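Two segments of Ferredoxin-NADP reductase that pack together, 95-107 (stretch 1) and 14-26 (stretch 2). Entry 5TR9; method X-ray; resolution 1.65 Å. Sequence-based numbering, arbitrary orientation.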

# COMPACT_ATOMS: atom_id res chain seq x y z
N LYS A 95 2.40 11.97 -19.49
CA LYS A 95 3.22 12.86 -20.29
C LYS A 95 4.47 13.36 -19.56
O LYS A 95 5.35 13.92 -20.21
CB LYS A 95 2.41 14.08 -20.73
N MET A 96 4.56 13.16 -18.25
CA MET A 96 5.66 13.78 -17.50
C MET A 96 6.97 13.04 -17.73
O MET A 96 7.00 11.85 -18.07
CB MET A 96 5.34 13.82 -16.01
CG MET A 96 5.41 12.48 -15.30
SD MET A 96 4.77 12.62 -13.63
CE MET A 96 4.92 10.93 -13.08
N GLN A 97 8.07 13.75 -17.55
CA GLN A 97 9.38 13.13 -17.70
C GLN A 97 10.40 13.85 -16.84
O GLN A 97 10.15 14.94 -16.31
CB GLN A 97 9.82 13.14 -19.16
CG GLN A 97 10.16 14.51 -19.67
CD GLN A 97 10.30 14.49 -21.17
OE1 GLN A 97 11.30 13.99 -21.70
NE2 GLN A 97 9.29 14.99 -21.87
N GLN A 98 11.57 13.23 -16.73
CA GLN A 98 12.67 13.74 -15.92
C GLN A 98 12.90 15.23 -16.14
O GLN A 98 12.99 15.70 -17.27
CB GLN A 98 13.95 12.97 -16.26
CG GLN A 98 15.17 13.50 -15.53
CD GLN A 98 16.44 12.79 -15.95
OE1 GLN A 98 16.43 11.59 -16.20
NE2 GLN A 98 17.53 13.53 -16.01
N GLY A 99 12.98 15.97 -15.03
CA GLY A 99 13.25 17.39 -15.05
C GLY A 99 12.00 18.25 -14.97
O GLY A 99 12.12 19.46 -14.71
N ASP A 100 10.83 17.67 -15.19
CA ASP A 100 9.57 18.39 -15.03
C ASP A 100 9.33 18.72 -13.56
O ASP A 100 9.74 17.99 -12.65
CB ASP A 100 8.40 17.56 -15.56
CG ASP A 100 8.37 17.44 -17.08
OD1 ASP A 100 9.14 18.15 -17.77
OD2 ASP A 100 7.55 16.63 -17.58
N THR A 101 8.63 19.83 -13.34
CA THR A 101 8.28 20.28 -11.99
C THR A 101 7.05 19.54 -11.49
O THR A 101 6.04 19.43 -12.21
CB THR A 101 8.01 21.78 -11.98
OG1 THR A 101 9.23 22.49 -12.23
CG2 THR A 101 7.44 22.22 -10.63
N ILE A 102 7.12 19.05 -10.26
CA ILE A 102 5.97 18.49 -9.56
C ILE A 102 5.96 19.11 -8.17
O ILE A 102 7.02 19.43 -7.61
CB ILE A 102 6.03 16.94 -9.51
CG1 ILE A 102 4.73 16.35 -8.95
CG2 ILE A 102 7.24 16.44 -8.70
CD1 ILE A 102 4.57 14.85 -9.23
N LEU A 103 4.76 19.33 -7.64
CA LEU A 103 4.59 20.02 -6.36
C LEU A 103 4.38 18.99 -5.26
O LEU A 103 3.63 18.03 -5.44
CB LEU A 103 3.40 20.98 -6.41
CG LEU A 103 3.35 21.92 -7.62
CD1 LEU A 103 2.17 22.86 -7.47
CD2 LEU A 103 4.65 22.69 -7.74
N LEU A 104 5.03 19.21 -4.11
CA LEU A 104 4.97 18.30 -2.97
C LEU A 104 4.44 19.06 -1.76
O LEU A 104 5.12 19.95 -1.24
CB LEU A 104 6.35 17.71 -2.68
CG LEU A 104 6.48 16.82 -1.44
CD1 LEU A 104 5.64 15.56 -1.58
CD2 LEU A 104 7.95 16.49 -1.22
N ASP A 105 3.24 18.71 -1.31
CA ASP A 105 2.71 19.29 -0.08
C ASP A 105 3.68 19.00 1.06
O ASP A 105 4.24 17.91 1.14
CB ASP A 105 1.32 18.71 0.22
CG ASP A 105 0.62 19.40 1.36
OD1 ASP A 105 1.09 19.31 2.51
OD2 ASP A 105 -0.42 20.05 1.10
N LYS A 106 3.90 20.00 1.92
CA LYS A 106 4.91 19.86 2.97
C LYS A 106 4.52 18.82 4.03
O LYS A 106 5.39 18.37 4.78
CB LYS A 106 5.18 21.21 3.64
CG LYS A 106 5.95 22.17 2.74
CD LYS A 106 6.24 23.49 3.44
CE LYS A 106 7.04 24.39 2.51
NZ LYS A 106 7.23 25.75 3.10
N ASN A 107 3.26 18.42 4.09
CA ASN A 107 2.79 17.53 5.15
C ASN A 107 2.43 16.16 4.58
O ASN A 107 1.73 16.07 3.57
CB ASN A 107 1.57 18.12 5.86
CG ASN A 107 1.08 17.24 6.99
OD1 ASN A 107 1.78 17.04 7.99
ND2 ASN A 107 -0.14 16.71 6.85
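Stretch 2, residues 14-26: EAKFTEEKILWVK

Stretch 2 lies beside stretch 1 as an antiparallel neighbour in a β-sheet. From Phe-17 to Lys-26 it is a strand, mostly extended but kinked at Leu-23, whose psi is -40°, and it pairs with the strand at 101-105; the two axes come within 4.4 Å, and their N-to-C directions differ by 135°, so the pairing is antiparallel but well short of straight opposition. The register runs Thr-101 against Lys-21, Ile-102 against Glu-20, Leu-103 against Glu-19, Leu-104 against Thr-18 and Asp-105 against Phe-17, where the CA atoms approach to 4.1 Å.

The backbone polar groups are satisfied in alternation, as antiparallel pairing requires. Ile-102 and Glu-20 exchange two hydrogen bonds, Glu-20 N to Ile-102 O at 2.7 Å and Ile-102 N to Glu-20 O at 3.0 Å. Leu-104 and Thr-18 do the same, with Leu-104 N to Thr-18 O at 2.9 Å and Thr-18 N to Leu-104 O at 3.0 Å. The ladder extends beyond the bridged pairs: Ile-22 N donates to Asp-100 O (2.8 Å), Gly-99 N to Ile-22 O (2.9 Å), and Lys-106 N to Lys-16 O (2.9 Å). Between these rungs, CA-H groups also lean on carbonyls, as Thr-101 CA does on Glu-20 O at 3.3 Å.

Stretch 1 enters the pairing through a type II turn from Gln-97 to Asp-100, closed by Asp-100 N to Gln-97 O at 3.0 Å. Asp-100 suits its corner because its carboxylate OD2 also accepts from Gln-97 N (2.9 Å). Gly-99 has a positive phi of 97°, at which a CB would be jammed against the preceding carbonyl oxygen; glycine avoids this.

The side chains of Ile-102, Leu-104, Thr-18 and Glu-20 share one face of the sheet. Buried Ile-22 makes the largest contribution to the contact, its CD1 lying 3.7 Å from both Ile-102 CG2 and Met-96 SD. Met-96 reaches on to Val-25, CE to CG2 at 4.0 Å, its flexible thioether filling space between branched neighbours. Glu-20 is buried yet not left wanting: its OE2 accepts from Thr-18 OG1 at 2.6 Å, and its OE1 is bonded elsewhere in the structure. A water donates to both Thr-18 OG1 (2.8 Å) and Leu-104 O (2.9 Å), giving this carbonyl a second partner.

Thr-101, Leu-103, Asp-105, Phe-17, Glu-19 and Lys-21 point to the other face. Leu-103 CD1 sits over one face of the Phe-17 ring, 4.0 Å from CE1, an apolar pairing. A second water accepts from Lys-21 NZ (2.9 Å), donates to Glu-20 O (3.0 Å) and bonds Thr-101 OG1 (3.0 Å), so one water ties the lysine ammonium, the threonine hydroxyl and a strand carbonyl together.

At the far end Lys-106 stretches its long, extended chain along stretch 2. Its CE lies 3.8 Å from Thr-18 CG2, and its NZ donates to Ala-15 O at 3.0 Å, the methylenes providing reach and the ammonium satisfying a loop carbonyl.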

# COMPACT_ATOMS: atom_id res chain seq x y z
N GLU A 14 5.67 29.88 5.07
CA GLU A 14 5.58 30.26 3.67
C GLU A 14 4.48 29.45 2.96
O GLU A 14 3.39 29.26 3.50
CB GLU A 14 6.93 30.06 2.97
N ALA A 15 4.78 28.98 1.75
CA ALA A 15 3.82 28.19 0.99
C ALA A 15 3.61 26.83 1.64
O ALA A 15 4.40 26.37 2.47
CB ALA A 15 4.30 28.01 -0.45
N LYS A 16 2.50 26.18 1.27
CA LYS A 16 2.14 24.88 1.81
C LYS A 16 2.78 23.73 1.05
O LYS A 16 2.56 22.57 1.40
CB LYS A 16 0.62 24.71 1.82
N PHE A 17 3.58 24.03 0.03
CA PHE A 17 4.21 23.00 -0.79
C PHE A 17 5.58 23.50 -1.25
O PHE A 17 5.90 24.68 -1.12
CB PHE A 17 3.34 22.67 -2.01
CG PHE A 17 3.08 23.86 -2.91
CD1 PHE A 17 3.96 24.19 -3.92
CD2 PHE A 17 1.95 24.63 -2.74
CE1 PHE A 17 3.72 25.28 -4.75
CE2 PHE A 17 1.70 25.72 -3.56
CZ PHE A 17 2.59 26.04 -4.57
N THR A 18 6.37 22.58 -1.80
CA THR A 18 7.61 22.91 -2.47
C THR A 18 7.57 22.43 -3.91
O THR A 18 6.82 21.52 -4.27
CB THR A 18 8.83 22.30 -1.76
OG1 THR A 18 8.72 20.87 -1.78
CG2 THR A 18 8.91 22.79 -0.33
N GLU A 19 8.39 23.07 -4.74
CA GLU A 19 8.58 22.66 -6.13
C GLU A 19 9.69 21.62 -6.18
O GLU A 19 10.84 21.92 -5.81
CB GLU A 19 8.92 23.87 -7.01
CG GLU A 19 7.81 24.90 -7.11
CD GLU A 19 8.14 26.03 -8.08
OE1 GLU A 19 9.29 26.09 -8.58
OE2 GLU A 19 7.26 26.86 -8.35
N GLU A 20 9.35 20.42 -6.60
CA GLU A 20 10.31 19.33 -6.75
C GLU A 20 10.45 18.97 -8.23
O GLU A 20 9.83 19.58 -9.11
CB GLU A 20 9.88 18.13 -5.91
CG GLU A 20 9.74 18.46 -4.41
CD GLU A 20 11.01 19.06 -3.81
OE1 GLU A 20 12.12 18.65 -4.22
OE2 GLU A 20 10.89 19.95 -2.94
N LYS A 21 11.30 17.98 -8.51
CA LYS A 21 11.56 17.55 -9.88
C LYS A 21 11.23 16.07 -10.04
O LYS A 21 11.52 15.27 -9.15
CB LYS A 21 13.03 17.76 -10.26
CG LYS A 21 13.50 19.21 -10.25
CD LYS A 21 13.18 19.88 -11.56
CE LYS A 21 13.97 21.19 -11.72
NZ LYS A 21 13.65 22.16 -10.63
N ILE A 22 10.63 15.72 -11.18
CA ILE A 22 10.53 14.31 -11.56
C ILE A 22 11.93 13.80 -11.86
O ILE A 22 12.66 14.39 -12.66
CB ILE A 22 9.63 14.13 -12.79
CG1 ILE A 22 8.20 14.64 -12.53
CG2 ILE A 22 9.64 12.67 -13.26
CD1 ILE A 22 7.48 13.91 -11.44
N LEU A 23 12.32 12.70 -11.21
CA LEU A 23 13.63 12.12 -11.47
C LEU A 23 13.57 11.04 -12.55
O LEU A 23 14.46 10.98 -13.41
CB LEU A 23 14.23 11.55 -10.18
CG LEU A 23 14.34 12.59 -9.05
CD1 LEU A 23 14.92 11.94 -7.80
CD2 LEU A 23 15.20 13.76 -9.46
N TRP A 24 12.54 10.20 -12.53
CA TRP A 24 12.41 9.16 -13.55
C TRP A 24 11.02 8.56 -13.44
O TRP A 24 10.39 8.62 -12.38
CB TRP A 24 13.49 8.07 -13.40
CG TRP A 24 13.67 7.49 -12.01
CD1 TRP A 24 14.65 7.81 -11.10
CD2 TRP A 24 12.89 6.46 -11.39
NE1 TRP A 24 14.50 7.06 -9.95
CE2 TRP A 24 13.43 6.21 -10.11
CE3 TRP A 24 11.77 5.71 -11.80
CZ2 TRP A 24 12.89 5.27 -9.23
CZ3 TRP A 24 11.24 4.77 -10.93
CH2 TRP A 24 11.80 4.56 -9.66
N VAL A 25 10.57 7.96 -14.54
CA VAL A 25 9.30 7.26 -14.61
C VAL A 25 9.56 5.89 -15.21
O VAL A 25 10.20 5.79 -16.27
CB VAL A 25 8.26 8.01 -15.47
CG1 VAL A 25 6.91 7.25 -15.44
CG2 VAL A 25 8.08 9.46 -14.98
N LYS A 26 9.04 4.85 -14.57
CA LYS A 26 9.25 3.47 -15.00
C LYS A 26 7.89 2.85 -15.30
O LYS A 26 7.03 2.81 -14.42
CB LYS A 26 9.98 2.69 -13.91
CG LYS A 26 10.25 1.22 -14.21
CD LYS A 26 11.10 0.62 -13.08
CE LYS A 26 11.40 -0.85 -13.29
NZ LYS A 26 12.20 -1.06 -14.52
O HOH W 1 7.53 19.73 0.44
O HOH W 2 10.94 22.29 -9.73
O HOH W 3 15.12 9.56 -15.88